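Local coordinates for integron cassette protein VCH_CASS2 (Vibrio cholerae, PDB 3GK6), which probably binds cationic drug-like compounds, serving as a small effector-binding module carried on a mobile integron gene cassette, at residues 144-156 / 160-170. Residues are numbered along the deposited sequence; the frame is centred on the assembly and turned at random.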
loop_
_atom_site.group_PDB
_atom_site.type_symbol
_atom_site.label_atom_id
_atom_site.label_comp_id
_atom_site.label_asym_id
_atom_site.label_seq_id
_atom_site.Cartn_x
_atom_site.Cartn_y
_atom_site.Cartn_z
ATOM N N CYS A 144 -8.952 -11.460 -17.723
ATOM C CA CYS A 144 -8.883 -10.164 -17.047
ATOM C C CYS A 144 -8.596 -9.063 -18.058
ATOM O O CYS A 144 -7.629 -9.151 -18.819
ATOM C CB CYS A 144 -7.819 -10.175 -15.945
ATOM S SG CYS A 144 -7.598 -8.599 -15.062
ATOM N N PRO A 145 -9.446 -8.026 -18.068
ATOM C CA PRO A 145 -9.381 -6.886 -18.989
ATOM C C PRO A 145 -8.082 -6.105 -18.857
ATOM O O PRO A 145 -7.725 -5.357 -19.768
ATOM C CB PRO A 145 -10.550 -6.004 -18.534
ATOM C CG PRO A 145 -11.467 -6.921 -17.815
ATOM C CD PRO A 145 -10.591 -7.923 -17.148
ATOM N N HIS A 146 -7.386 -6.270 -17.737
ATOM C CA HIS A 146 -6.201 -5.461 -17.481
ATOM C C HIS A 146 -4.985 -6.266 -17.051
ATOM O O HIS A 146 -5.110 -7.355 -16.499
ATOM C CB HIS A 146 -6.525 -4.367 -16.462
ATOM C CG HIS A 146 -7.585 -3.421 -16.930
ATOM N ND1 HIS A 146 -7.403 -2.581 -18.008
ATOM C CD2 HIS A 146 -8.846 -3.204 -16.490
ATOM C CE1 HIS A 146 -8.504 -1.877 -18.202
ATOM N NE2 HIS A 146 -9.395 -2.237 -17.296
ATOM N N LYS A 147 -3.809 -5.715 -17.327
ATOM C CA LYS A 147 -2.550 -6.319 -16.917
ATOM C C LYS A 147 -1.811 -5.392 -15.964
ATOM O O LYS A 147 -1.776 -4.174 -16.167
ATOM C CB LYS A 147 -1.670 -6.605 -18.135
ATOM C CG LYS A 147 -2.329 -7.487 -19.175
ATOM C CD LYS A 147 -2.696 -8.840 -18.594
ATOM C CE LYS A 147 -3.507 -9.651 -19.590
ATOM N NZ LYS A 147 -2.884 -9.636 -20.944
ATOM N N ARG A 148 -1.211 -5.972 -14.932
ATOM C CA ARG A 148 -0.493 -5.181 -13.942
ATOM C C ARG A 148 0.795 -4.600 -14.498
ATOM O O ARG A 148 1.498 -5.242 -15.281
ATOM C CB ARG A 148 -0.221 -6.005 -12.689
ATOM C CG ARG A 148 -1.471 -6.243 -11.886
ATOM C CD ARG A 148 -1.166 -6.943 -10.606
ATOM N NE ARG A 148 -0.357 -6.142 -9.696
ATOM C CZ ARG A 148 0.142 -6.627 -8.567
ATOM N NH1 ARG A 148 -0.097 -7.890 -8.249
ATOM N NH2 ARG A 148 0.869 -5.870 -7.767
ATOM N N ALA A 149 1.095 -3.373 -14.092
ATOM C CA ALA A 149 2.289 -2.694 -14.572
ATOM C C ALA A 149 3.513 -3.025 -13.714
ATOM O O ALA A 149 4.653 -2.893 -14.169
ATOM C CB ALA A 149 2.053 -1.191 -14.615
ATOM N N TYR A 150 3.274 -3.449 -12.470
ATOM C CA TYR A 150 4.359 -3.729 -11.528
ATOM C C TYR A 150 5.343 -2.559 -11.468
ATOM O O TYR A 150 6.565 -2.734 -11.534
ATOM C CB TYR A 150 5.079 -5.041 -11.861
ATOM C CG TYR A 150 4.206 -6.265 -11.683
ATOM C CD1 TYR A 150 3.826 -6.704 -10.409
ATOM C CD2 TYR A 150 3.758 -6.983 -12.779
ATOM C CE1 TYR A 150 3.025 -7.817 -10.246
ATOM C CE2 TYR A 150 2.959 -8.098 -12.622
ATOM C CZ TYR A 150 2.599 -8.512 -11.356
ATOM O OH TYR A 150 1.807 -9.623 -11.211
ATOM N N THR A 151 4.775 -1.368 -11.337
ATOM C CA THR A 151 5.529 -0.142 -11.155
ATOM C C THR A 151 5.394 0.265 -9.694
ATOM O O THR A 151 6.233 -0.076 -8.857
ATOM C CB THR A 151 4.957 0.976 -12.033
ATOM O OG1 THR A 151 3.526 0.883 -12.035
ATOM C CG2 THR A 151 5.442 0.827 -13.458
ATOM N N THR A 152 4.333 1.002 -9.401
ATOM C CA THR A 152 3.964 1.286 -8.022
ATOM C C THR A 152 2.467 1.114 -7.757
ATOM O O THR A 152 1.635 1.744 -8.410
ATOM C CB THR A 152 4.423 2.679 -7.576
ATOM O OG1 THR A 152 5.850 2.761 -7.708
ATOM C CG2 THR A 152 4.044 2.905 -6.119
ATOM N N ASP A 153 2.149 0.235 -6.803
ATOM C CA ASP A 153 0.788 0.014 -6.337
ATOM C C ASP A 153 0.690 0.576 -4.922
ATOM O O ASP A 153 1.707 0.728 -4.242
ATOM C CB ASP A 153 0.490 -1.495 -6.303
ATOM C CG ASP A 153 0.756 -2.175 -7.640
ATOM O OD1 ASP A 153 0.327 -1.628 -8.685
ATOM O OD2 ASP A 153 1.384 -3.260 -7.646
ATOM N N PHE A 154 -0.518 0.862 -4.443
ATOM C CA PHE A 154 -0.611 1.388 -3.087
ATOM C C PHE A 154 -1.918 1.135 -2.366
ATOM O O PHE A 154 -2.998 1.164 -2.966
ATOM C CB PHE A 154 -0.248 2.886 -3.026
ATOM C CG PHE A 154 -1.154 3.781 -3.851
ATOM C CD1 PHE A 154 -2.289 4.347 -3.295
ATOM C CD2 PHE A 154 -0.839 4.079 -5.171
ATOM C CE1 PHE A 154 -3.111 5.194 -4.044
ATOM C CE2 PHE A 154 -1.652 4.908 -5.925
ATOM C CZ PHE A 154 -2.794 5.466 -5.367
ATOM N N GLU A 155 -1.784 0.882 -1.067
ATOM C CA GLU A 155 -2.896 0.932 -0.142
ATOM C C GLU A 155 -3.021 2.390 0.273
ATOM O O GLU A 155 -2.016 3.032 0.544
ATOM C CB GLU A 155 -2.568 0.108 1.114
ATOM C CG GLU A 155 -2.384 -1.362 0.837
ATOM C CD GLU A 155 -1.499 -2.046 1.869
ATOM O OE1 GLU A 155 -0.921 -1.359 2.741
ATOM O OE2 GLU A 155 -1.390 -3.271 1.779
ATOM N N TYR A 156 -4.239 2.910 0.323
ATOM C CA TYR A 156 -4.474 4.255 0.846
ATOM C C TYR A 156 -5.436 4.101 2.000
ATOM O O TYR A 156 -6.560 3.621 1.818
ATOM C CB TYR A 156 -5.039 5.201 -0.231
ATOM C CG TYR A 156 -5.666 6.473 0.323
ATOM C CD1 TYR A 156 -5.053 7.192 1.341
ATOM C CD2 TYR A 156 -6.873 6.963 -0.194
ATOM C CE1 TYR A 156 -5.622 8.358 1.854
ATOM C CE2 TYR A 156 -7.453 8.119 0.316
ATOM C CZ TYR A 156 -6.822 8.810 1.340
ATOM O OH TYR A 156 -7.386 9.959 1.852
ATOM N N ALA A 160 -10.333 5.327 9.319
ATOM C CA ALA A 160 -10.067 4.282 10.289
ATOM C C ALA A 160 -10.560 2.918 9.815
ATOM O O ALA A 160 -10.022 1.894 10.204
ATOM C CB ALA A 160 -10.691 4.630 11.638
ATOM N N ASN A 161 -11.581 2.906 8.964
ATOM C CA ASN A 161 -12.189 1.641 8.562
ATOM C C ASN A 161 -12.223 1.404 7.061
ATOM O O ASN A 161 -12.604 0.331 6.615
ATOM C CB ASN A 161 -13.601 1.531 9.131
ATOM C CG ASN A 161 -13.610 1.496 10.645
ATOM O OD1 ASN A 161 -13.347 0.463 11.252
ATOM N ND2 ASN A 161 -13.926 2.626 11.256
ATOM N N THR A 162 -11.828 2.401 6.285
ATOM C CA THR A 162 -11.892 2.269 4.835
ATOM C C THR A 162 -10.505 2.300 4.227
ATOM O O THR A 162 -9.703 3.186 4.522
ATOM C CB THR A 162 -12.721 3.389 4.201
ATOM O OG1 THR A 162 -14.054 3.361 4.738
ATOM C CG2 THR A 162 -12.753 3.219 2.673
ATOM N N VAL A 163 -10.221 1.322 3.374
ATOM C CA VAL A 163 -8.950 1.290 2.670
ATOM C C VAL A 163 -9.221 1.139 1.177
ATOM O O VAL A 163 -10.166 0.446 0.770
ATOM C CB VAL A 163 -8.060 0.123 3.175
ATOM C CG1 VAL A 163 -8.754 -1.214 2.927
ATOM C CG2 VAL A 163 -6.671 0.151 2.495
ATOM N N GLU A 164 -8.417 1.820 0.369
ATOM C CA GLU A 164 -8.408 1.590 -1.061
ATOM C C GLU A 164 -7.080 0.981 -1.436
ATOM O O GLU A 164 -6.051 1.283 -0.825
ATOM C CB GLU A 164 -8.578 2.908 -1.831
ATOM C CG GLU A 164 -9.875 3.618 -1.490
ATOM C CD GLU A 164 -10.025 4.962 -2.193
ATOM O OE1 GLU A 164 -9.091 5.404 -2.907
ATOM O OE2 GLU A 164 -11.100 5.566 -2.018
ATOM N N ILE A 165 -7.115 0.102 -2.420
ATOM C CA ILE A 165 -5.906 -0.409 -3.029
ATOM C C ILE A 165 -5.960 -0.048 -4.507
ATOM O O ILE A 165 -6.908 -0.407 -5.213
ATOM C CB ILE A 165 -5.791 -1.924 -2.896
ATOM C CG1 ILE A 165 -5.694 -2.307 -1.406
ATOM C CG2 ILE A 165 -4.563 -2.430 -3.679
ATOM C CD1 ILE A 165 -5.738 -3.817 -1.136
ATOM N N SER A 166 -4.935 0.668 -4.950
ATOM C CA SER A 166 -4.837 1.144 -6.326
ATOM C C SER A 166 -3.707 0.377 -6.999
ATOM O O SER A 166 -2.561 0.439 -6.566
ATOM C CB SER A 166 -4.540 2.658 -6.358
ATOM O OG SER A 166 -5.650 3.427 -5.883
ATOM N N ILE A 167 -4.050 -0.362 -8.043
ATOM C CA ILE A 167 -3.095 -1.180 -8.760
ATOM C C ILE A 167 -2.778 -0.533 -10.103
ATOM O O ILE A 167 -3.684 -0.281 -10.901
ATOM C CB ILE A 167 -3.670 -2.574 -9.028
ATOM C CG1 ILE A 167 -4.101 -3.229 -7.705
ATOM C CG2 ILE A 167 -2.646 -3.438 -9.743
ATOM C CD1 ILE A 167 -2.956 -3.456 -6.728
ATOM N N ALA A 168 -1.497 -0.267 -10.345
ATOM C CA ALA A 168 -1.077 0.293 -11.627
ATOM C C ALA A 168 -1.285 -0.720 -12.743
ATOM O O ALA A 168 -0.849 -1.871 -12.631
ATOM C CB ALA A 168 0.381 0.712 -11.562
ATOM N N VAL A 169 -1.940 -0.296 -13.823
ATOM C CA VAL A 169 -2.173 -1.190 -14.960
ATOM C C VAL A 169 -1.646 -0.619 -16.273
ATOM O O VAL A 169 -1.581 0.593 -16.447
ATOM C CB VAL A 169 -3.662 -1.590 -15.107
ATOM C CG1 VAL A 169 -4.135 -2.333 -13.855
ATOM C CG2 VAL A 169 -4.538 -0.374 -15.381
ATOM N N ARG A 170 -1.260 -1.515 -17.176
ATOM C CA ARG A 170 -0.723 -1.150 -18.485
ATOM C C ARG A 170 -1.842 -0.730 -19.427
ATOM O O ARG A 170 -3.022 -0.895 -19.116
ATOM C CB ARG A 170 0.066 -2.327 -19.076
ATOM C CG ARG A 170 1.145 -2.864 -18.136
ATOM C CD ARG A 170 2.082 -3.857 -18.811
ATOM N NE ARG A 170 1.499 -5.192 -18.917
ATOM C CZ ARG A 170 2.203 -6.297 -19.149
ATOM N NH1 ARG A 170 3.518 -6.228 -19.291
ATOM N NH2 ARG A 170 1.592 -7.472 -19.232
ATOM O OXT ARG A 170 -1.598 -0.212 -20.520
HETATM O O HOH W 1 -4.185 -3.262 -18.650
HETATM O O HOH W 2 0.797 -3.142 -10.783
#
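Phe154 and Ser166 face each other as a hydrogen-bonded pair of the antiparallel hairpin formed by strands 152-156 and 162-168, each backbone N-H reaching the other's carbonyl oxygen; Tyr156 and Glu164 repeat the pattern two residues on, beyond the non-hydrogen-bonded pair Glu155 and Ile165. Packing is tight at the first pair. With CG of Phe154 lodged between its backbone N and carbonyl carbon (chi1 61°), the ring leans toward the partner strand on the face it shares with Ser166, and CB of Ser166 sits over one face of the ring, 3.7 Å from its centroid, as a CH-pi contact. On the other face of the sheet Glu155 and Ile165 run side by side, Glu155 CG lying 4.1 Å from Ile165 CG1.

Where the regular pairing ends, the side chain of Asp153 takes over the role of a backbone acceptor. Its OD1 receives the N-H of Ala168 at 2.8 Å, nearly along the C-O bond, and also a water that donates to Ala168 O; its OD2 makes a salt bridge with Arg148 NH2 at 2.7 Å, met from above the carboxylate plane. Tyr150 CE1 covers the centre of that guanidinium, while Ile167 CG2 comes within 3.5 Å of Arg148 NE. Ala149 N bonds to Ala168 O, and Arg170 N to Lys147 O.

The C-terminal end of 160-170 is looser: beyond that backbone bond, the exposed, poorly ordered side chains of Lys147 and Arg170 touch loosely, with Lys147 CB at the edge of the Arg170 guanidinium, and a water joins Lys147 N to Arg170 O.

In the six-stranded antiparallel barrel, strand 152-156 pairs onward with strand 73-78, and strand 162-168 with strand 106-121. Ile165 and Ile167 pack on helix 126-139, whose Trp132 shares Glu155 OE2 with Tyr77, beside a bound polyether, while Glu155 OE1 bonds to Tyr157 OH; Phe154 and Ser166 contact Ile27 of strand 18-39.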